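Local coordinates for protein transcriptional regulator I2 (Pseudomonas fluorescens, PDB 4MXM) that acts as a Crohn's disease-associated superantigen and, as a TetR-family transcriptional regulator, probably binds DNA through a helix-turn-helix domain, at residues 107-112 / 175-180. Residues are numbered along the deposited sequence; the frame is centred on the assembly and turned at random.
Sequences SIMGGS and WTTTWF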
# COMPACT_ATOMS: atom_id res chain seq x y z
N SER A 107 -4.42 12.20 3.50
CA SER A 107 -3.29 11.89 4.37
C SER A 107 -2.23 11.11 3.60
O SER A 107 -1.03 11.33 3.78
CB SER A 107 -3.76 11.08 5.58
OG SER A 107 -4.24 9.81 5.20
N ILE A 108 -2.68 10.20 2.74
CA ILE A 108 -1.79 9.39 1.92
C ILE A 108 -0.94 10.26 0.99
O ILE A 108 0.26 10.05 0.85
CB ILE A 108 -2.60 8.37 1.08
CG1 ILE A 108 -3.12 7.24 1.96
CG2 ILE A 108 -1.75 7.79 -0.03
CD1 ILE A 108 -4.07 6.31 1.25
N MSE A 109 -1.57 11.26 0.38
CA MSE A 109 -0.89 12.12 -0.58
C MSE A 109 -0.16 13.28 0.09
O MSE A 109 0.48 14.09 -0.58
CB MSE A 109 -1.87 12.64 -1.63
CG MSE A 109 -1.42 12.45 -3.07
SE MSE A 109 -1.28 10.56 -3.57
CE MSE A 109 -3.15 10.06 -3.38
N GLY A 110 -0.28 13.36 1.41
CA GLY A 110 0.38 14.42 2.16
C GLY A 110 -0.43 14.89 3.35
O GLY A 110 -1.26 15.80 3.23
N GLY A 111 -0.18 14.29 4.51
CA GLY A 111 -0.89 14.65 5.73
C GLY A 111 -0.63 13.66 6.85
O GLY A 111 -1.21 12.58 6.88
N SER A 112 0.25 14.03 7.78
CA SER A 112 0.92 15.32 7.76
C SER A 112 2.21 15.27 6.94
O SER A 112 2.86 16.29 6.73
CB SER A 112 1.24 15.78 9.19
OG SER A 112 0.06 15.87 9.97
N TRP A 175 -1.71 2.45 -2.51
CA TRP A 175 -0.96 2.23 -3.75
C TRP A 175 -1.06 3.43 -4.69
O TRP A 175 -0.32 3.52 -5.68
CB TRP A 175 -1.45 0.96 -4.44
CG TRP A 175 -0.72 0.61 -5.70
CD1 TRP A 175 -1.21 0.67 -6.97
CD2 TRP A 175 0.63 0.14 -5.82
NE1 TRP A 175 -0.25 0.27 -7.87
CE2 TRP A 175 0.89 -0.06 -7.19
CE3 TRP A 175 1.65 -0.12 -4.89
CZ2 TRP A 175 2.12 -0.51 -7.66
CZ3 TRP A 175 2.87 -0.57 -5.37
CH2 TRP A 175 3.10 -0.76 -6.73
N THR A 176 -1.97 4.35 -4.39
CA THR A 176 -2.17 5.53 -5.23
C THR A 176 -0.95 6.45 -5.27
O THR A 176 -0.84 7.29 -6.17
CB THR A 176 -3.40 6.35 -4.79
OG1 THR A 176 -3.26 6.75 -3.42
CG2 THR A 176 -4.67 5.52 -4.94
N THR A 177 -0.04 6.30 -4.32
CA THR A 177 1.19 7.10 -4.30
C THR A 177 2.07 6.81 -5.50
O THR A 177 2.94 7.61 -5.85
CB THR A 177 2.02 6.85 -3.02
OG1 THR A 177 2.31 5.45 -2.90
CG2 THR A 177 1.27 7.31 -1.79
N THR A 178 1.85 5.67 -6.14
CA THR A 178 2.70 5.23 -7.24
C THR A 178 2.20 5.64 -8.61
O THR A 178 2.90 5.48 -9.61
CB THR A 178 2.87 3.69 -7.22
OG1 THR A 178 1.64 3.07 -7.60
CG2 THR A 178 3.29 3.21 -5.84
N TRP A 179 0.98 6.19 -8.69
CA TRP A 179 0.41 6.51 -9.99
C TRP A 179 -0.43 7.79 -10.07
O TRP A 179 -0.65 8.31 -11.16
CB TRP A 179 -0.40 5.32 -10.53
CG TRP A 179 -1.58 4.93 -9.68
CD1 TRP A 179 -1.60 4.00 -8.68
CD2 TRP A 179 -2.91 5.45 -9.76
NE1 TRP A 179 -2.86 3.91 -8.14
CE2 TRP A 179 -3.68 4.79 -8.78
CE3 TRP A 179 -3.53 6.41 -10.57
CZ2 TRP A 179 -5.03 5.06 -8.59
CZ3 TRP A 179 -4.87 6.68 -10.37
CH2 TRP A 179 -5.61 6.01 -9.39
N PHE A 180 -0.89 8.30 -8.93
CA PHE A 180 -1.79 9.45 -8.93
C PHE A 180 -1.19 10.73 -9.51
O PHE A 180 -1.85 11.44 -10.27
CB PHE A 180 -2.36 9.73 -7.54
CG PHE A 180 -3.20 10.97 -7.46
CD1 PHE A 180 -4.46 11.00 -8.04
CD2 PHE A 180 -2.73 12.11 -6.83
CE1 PHE A 180 -5.24 12.14 -7.98
CE2 PHE A 180 -3.51 13.25 -6.77
CZ PHE A 180 -4.76 13.27 -7.34
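The carbonyl O of T176 takes two backbone N-H groups, from F180 N at 2.9 Å and W179 N at 3.3 Å, and this tight turn sets T176 and F180 together against selenomethionine M109. The M109 side chain bends at chi2 (65°) and again at chi3 (63°), which brings its methyl back onto T176, with M109 CE 3.3 Å from T176 OG1. That hydroxyl is already spoken for: it donates to the carbonyl of L173, one turn back, so the methyl meets an oxygen whose proton is used elsewhere. M109 SE sits 3.9 Å from F180 CD2 and 5.0 Å from the ring centroid, an oblique Met-aromatic contact. All this lies in the TetR-like C-terminal domain, where the end of helix 93-108 meets the 3-10 turn that follows helix 162-174. F168 of the second subunit also packs on T176, and L188 of helix 188-199 touches both M109 and F180. One residue earlier, I108 sends its CG2 branch, anti to the backbone N, across T177 at about a right angle; the two CG2 methyls come to 3.5 Å.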